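Local coordinates for putative acetamidase/formamidase (Yersinia enterocolitica subsp. palearctica serotype O:3, PDB 5UBU), which is an acetamidase, probably hydrolysing the carbon-nitrogen bond of short linear amides such as acetamide, at the sodium ion site and the interface of chains A and B. Residues are numbered along the deposited sequence; one frame, centred on the assembly and turned at random. Chains: chain A/B, Putative acetamidase/formamidase.

Contact 1: the sodium ion site. Residues chain A 63, 85, 171-172, 185, 193, 195, 220, 222, 229, 234, 236, 316. With NA (sodium ion), chain C; NA (sodium ion), chain D.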
# COMPACT_ATOMS: atom_id res chain seq x y z
N ALA A 63 -14.04 -8.62 -23.75
CA ALA A 63 -13.93 -8.93 -22.33
C ALA A 63 -15.20 -9.49 -21.68
O ALA A 63 -15.10 -10.18 -20.65
CB ALA A 63 -13.50 -7.68 -21.57
N ASN A 85 -12.70 -11.41 -19.73
CA ASN A 85 -11.56 -11.71 -20.59
C ASN A 85 -11.48 -13.19 -21.02
O ASN A 85 -10.56 -13.91 -20.63
CB ASN A 85 -10.24 -11.28 -19.90
CG ASN A 85 -10.26 -9.83 -19.44
OD1 ASN A 85 -11.04 -9.01 -19.91
ND2 ASN A 85 -9.37 -9.50 -18.51
N GLY A 171 -4.92 -6.71 -23.98
CA GLY A 171 -4.99 -6.57 -22.54
C GLY A 171 -4.45 -7.78 -21.82
O GLY A 171 -3.76 -7.65 -20.80
N THR A 172 -4.79 -8.97 -22.33
CA THR A 172 -4.34 -10.23 -21.71
C THR A 172 -3.49 -11.07 -22.66
O THR A 172 -3.99 -11.63 -23.62
CB THR A 172 -5.53 -11.11 -21.26
OG1 THR A 172 -6.34 -11.46 -22.40
CG2 THR A 172 -6.38 -10.41 -20.23
N LEU A 185 -8.40 -12.50 -15.18
CA LEU A 185 -8.50 -11.10 -14.77
C LEU A 185 -7.22 -10.63 -14.09
O LEU A 185 -7.01 -9.43 -13.93
CB LEU A 185 -9.68 -10.93 -13.80
CG LEU A 185 -10.13 -9.50 -13.52
CD1 LEU A 185 -10.74 -8.88 -14.77
CD2 LEU A 185 -11.14 -9.46 -12.39
N ASN A 193 -3.54 -10.41 -17.43
CA ASN A 193 -4.33 -9.19 -17.65
C ASN A 193 -3.53 -7.96 -17.22
O ASN A 193 -3.83 -7.31 -16.22
CB ASN A 193 -5.65 -9.29 -16.88
CG ASN A 193 -6.64 -8.21 -17.24
OD1 ASN A 193 -6.59 -7.65 -18.33
ND2 ASN A 193 -7.57 -7.94 -16.34
N ASP A 195 -2.99 -5.14 -19.18
CA ASP A 195 -3.59 -3.91 -19.66
C ASP A 195 -2.54 -2.79 -19.82
O ASP A 195 -2.67 -1.71 -19.26
CB ASP A 195 -4.73 -3.46 -18.75
CG ASP A 195 -5.90 -4.44 -18.71
OD1 ASP A 195 -6.10 -5.21 -19.67
OD2 ASP A 195 -6.65 -4.40 -17.71
N ASP A 220 -8.83 -10.21 -24.79
CA ASP A 220 -9.13 -8.87 -24.27
C ASP A 220 -8.49 -7.74 -25.10
O ASP A 220 -7.62 -7.02 -24.63
CB ASP A 220 -8.73 -8.80 -22.79
CG ASP A 220 -9.10 -7.48 -22.11
OD1 ASP A 220 -10.10 -6.81 -22.47
OD2 ASP A 220 -8.37 -7.14 -21.17
N HIS A 222 -8.23 -4.16 -26.86
CA HIS A 222 -8.71 -2.81 -26.54
C HIS A 222 -8.50 -1.91 -27.74
O HIS A 222 -7.45 -1.95 -28.35
CB HIS A 222 -7.97 -2.16 -25.38
CG HIS A 222 -8.13 -2.85 -24.07
ND1 HIS A 222 -7.14 -2.88 -23.12
CD2 HIS A 222 -9.16 -3.57 -23.56
CE1 HIS A 222 -7.56 -3.55 -22.06
NE2 HIS A 222 -8.78 -3.99 -22.31
N GLU A 229 -6.29 2.59 -16.79
CA GLU A 229 -7.61 2.03 -17.17
C GLU A 229 -8.56 2.32 -16.01
O GLU A 229 -9.35 1.50 -15.58
CB GLU A 229 -7.45 0.53 -17.41
CG GLU A 229 -8.61 -0.16 -18.12
CD GLU A 229 -8.40 -1.66 -18.20
OE1 GLU A 229 -7.76 -2.21 -17.27
OE2 GLU A 229 -8.91 -2.30 -19.16
N ALA A 234 -11.52 -0.46 -20.69
CA ALA A 234 -11.08 0.36 -21.78
C ALA A 234 -12.21 0.24 -22.80
O ALA A 234 -13.35 0.03 -22.41
CB ALA A 234 -9.78 -0.19 -22.34
N GLU A 236 -13.48 -2.12 -24.93
CA GLU A 236 -13.40 -3.56 -25.17
C GLU A 236 -14.03 -3.95 -26.50
O GLU A 236 -15.15 -3.53 -26.79
CB GLU A 236 -14.18 -4.29 -24.06
CG GLU A 236 -13.86 -3.87 -22.63
CD GLU A 236 -12.43 -4.14 -22.22
OE1 GLU A 236 -11.99 -3.51 -21.23
OE2 GLU A 236 -11.75 -4.96 -22.85
N ASP A 316 -7.22 -4.10 -11.80
CA ASP A 316 -7.25 -5.56 -11.72
C ASP A 316 -6.73 -6.07 -10.36
O ASP A 316 -6.11 -5.30 -9.62
CB ASP A 316 -6.45 -6.11 -12.91
CG ASP A 316 -7.02 -5.65 -14.27
OD1 ASP A 316 -8.26 -5.66 -14.45
OD2 ASP A 316 -6.23 -5.32 -15.17
NA NA C . -8.07 -6.17 -19.16
NA NA D . -10.40 -5.09 -21.05
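Two metal positions, both modelled as sodium and 3.2 Å apart between NA (chain C) and NA (chain D), form the dinuclear centre of this acetamidase, probably its catalytic site; the structure alone does not show which metal works in turnover. The carboxylate of A:Asp220 joins them. Its CG lies anti to the backbone N (chi1 -175°), and OD2 binds NA (chain C) at 2.2 Å while also reaching NA (chain D) at 2.9 Å; OD1 binds only the latter of the pair. NA (chain C) further takes the amide oxygen OD1 of A:Asn193 and both oxygens of A:Asp195, OD1 being the nearer at 2.3 Å and OD2 the looser. NA (chain D) is held by both oxygens of A:Glu236, whose chain bends at chi2 (-63°) to present its end to the metal, and by NE2 of A:His222 at 2.3 Å, in a nearly trigonal-bipyramidal shell. Waters may be missing from either shell.

Second-shell hydrogen bonds set these ligands. A:Asn193 ND2 donates to the carbonyl O of A:Leu185 at 2.9 Å, in the plane of its own amide, consistent with OD1 turned to the metal. The backbone N of A:Ala234 meets OE1 of A:Glu236 from above the carboxylate plane, at 3.1 Å.

Packing steadies the imidazole: CB of A:Ala234 sits over the centre of one face of A:His222. The carboxylate of A:Glu229 points towards both ions without binding, and may add negative charge that helps hold cations here.

In the fold, strand 214-222 supplies A:Asp220 and A:His222, strands 191-193 and 236-237 bring A:Asn193 and A:Glu236, and the loop after strand 191-193 gives A:Asp195, with other loops and strand 172-175 around.

Contact 2: the interface of chains A and B. Residues chain A 120-121, 147, 158, 164; chain B 298, 301-302, 305.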
# COMPACT_ATOMS: atom_id res chain seq x y z
N CYS A 120 -17.36 0.23 -23.35
CA CYS A 120 -16.73 0.70 -22.12
C CYS A 120 -17.83 0.57 -21.08
O CYS A 120 -18.99 0.88 -21.36
CB CYS A 120 -16.25 2.14 -22.20
SG CYS A 120 -15.48 2.69 -20.66
N ALA A 121 -17.49 0.10 -19.89
CA ALA A 121 -18.48 -0.09 -18.84
C ALA A 121 -17.96 0.20 -17.45
O ALA A 121 -16.78 0.04 -17.17
CB ALA A 121 -19.02 -1.51 -18.89
N ARG A 147 -21.29 2.12 -22.50
CA ARG A 147 -21.15 2.92 -23.69
C ARG A 147 -20.87 2.00 -24.87
O ARG A 147 -19.95 1.19 -24.81
CB ARG A 147 -20.01 3.90 -23.53
CG ARG A 147 -20.25 5.05 -22.55
CD ARG A 147 -21.40 5.98 -22.97
NE ARG A 147 -21.53 6.09 -24.42
CZ ARG A 147 -20.77 6.81 -25.24
NH1 ARG A 147 -21.00 6.75 -26.54
NH2 ARG A 147 -19.76 7.55 -24.77
N TRP A 158 -16.11 7.97 -29.72
CA TRP A 158 -16.55 8.11 -28.33
C TRP A 158 -17.80 8.95 -28.17
O TRP A 158 -18.71 8.57 -27.45
CB TRP A 158 -15.41 8.68 -27.46
CG TRP A 158 -15.77 8.74 -26.01
CD1 TRP A 158 -16.29 9.80 -25.33
CD2 TRP A 158 -15.70 7.65 -25.08
NE1 TRP A 158 -16.53 9.45 -24.02
CE2 TRP A 158 -16.18 8.13 -23.85
CE3 TRP A 158 -15.29 6.32 -25.18
CZ2 TRP A 158 -16.25 7.33 -22.71
CZ3 TRP A 158 -15.36 5.52 -24.05
CH2 TRP A 158 -15.84 6.02 -22.84
N LEU A 164 -11.56 9.60 -30.75
CA LEU A 164 -10.22 9.17 -30.36
C LEU A 164 -9.53 8.35 -31.44
O LEU A 164 -10.20 7.66 -32.22
CB LEU A 164 -10.32 8.32 -29.10
CG LEU A 164 -11.09 8.94 -27.93
CD1 LEU A 164 -11.05 7.99 -26.74
CD2 LEU A 164 -10.51 10.29 -27.54
N ASP B 298 -18.82 10.68 -17.74
CA ASP B 298 -18.23 10.67 -19.07
C ASP B 298 -16.73 10.95 -18.94
O ASP B 298 -15.93 10.30 -19.59
CB ASP B 298 -18.87 11.73 -19.97
CG ASP B 298 -18.30 11.70 -21.39
OD1 ASP B 298 -18.24 10.61 -22.00
OD2 ASP B 298 -17.95 12.78 -21.89
N MSE B 301 -14.93 7.80 -17.56
CA MSE B 301 -14.81 6.76 -18.58
C MSE B 301 -13.92 7.20 -19.70
O MSE B 301 -13.25 6.38 -20.30
CB MSE B 301 -16.18 6.36 -19.09
CG MSE B 301 -16.98 5.68 -17.98
SE MSE B 301 -18.79 5.22 -18.62
CE MSE B 301 -18.45 3.73 -19.85
N LEU B 302 -13.91 8.50 -20.01
CA LEU B 302 -13.05 9.01 -21.09
C LEU B 302 -11.58 8.92 -20.69
O LEU B 302 -10.74 8.56 -21.52
CB LEU B 302 -13.41 10.46 -21.47
CG LEU B 302 -12.59 11.06 -22.62
CD1 LEU B 302 -12.86 10.32 -23.91
CD2 LEU B 302 -12.88 12.53 -22.80
N GLN B 305 -9.57 6.00 -21.22
CA GLN B 305 -9.13 5.80 -22.61
C GLN B 305 -8.01 6.77 -23.02
O GLN B 305 -7.20 6.43 -23.89
CB GLN B 305 -10.31 6.03 -23.58
CG GLN B 305 -11.66 5.46 -23.15
CD GLN B 305 -11.63 3.99 -22.80
OE1 GLN B 305 -10.83 3.23 -23.35
NE2 GLN B 305 -12.51 3.58 -21.89
O HOH W 1 -19.90 8.71 -21.79
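Helix 296-306 of chain B packs against strands 117-122, 145-151 and 164-165 of chain A and the loop residue A:Trp158 just beyond strand 155-157. The indole is central. Its NE1 meets B:Asp298 tip to tip, donating to the syn lone pair of OD1 at 2.9 Å and 154° at the hydrogen, with ring and carboxylate planes 25° apart. One face of the five-membered ring takes CD1 of B:Leu302, 3.7 Å from its centroid, a CH-pi contact; NH2 of A:Arg147 lies over the opposite face, towards the rim. CB of B:Met301, a selenomethionine, abuts the outer edge of the six-membered ring, 3.8 Å from CZ2 of A:Trp158, while the B:Gln305 side chain crosses the indole at about a right angle, its CG on the B:Leu302 side.

A:Arg147, bent at chi2 and chi3, grips the carbonyl O of A:Trp158 end-on, NH1 at 3.1 Å and NH2 at 3.0 Å, with that oxygen in the guanidinium plane. NH2 also joins OD1 of B:Asp298 through a water; the opposite charges are near but not in direct contact, and may strengthen the patch.

B:Met301 turns at chi3 (72°) to bring CE against SG of A:Cys120 and CG of A:Arg147. Back along its own helix, NE2 of B:Gln305 donates to the carbonyl O of B:Met301.

The patch is part of a two-fold, possibly biological interface, a helix late in one chain packing on strands and the A:Trp158 loop of the other.

The C-alpha centres of contact 1 and contact 2 are about 14 Å apart, and no residue belongs to both. They still come close at A:Ala234: OE1 of B:Gln305, on the interface helix, lies near CB of A:Ala234, the methyl that packs on a metal-binding ring in contact 1. The partner chain thus appears to back the second shell of the metal centre, and pairing could help keep it in shape. Since the interface is two-fold, each chain's helix 296-306 lies near its neighbour's site while strand 308-313 leads on towards its own, at A:Asp316. The structure alone does not show whether pairing is needed for activity.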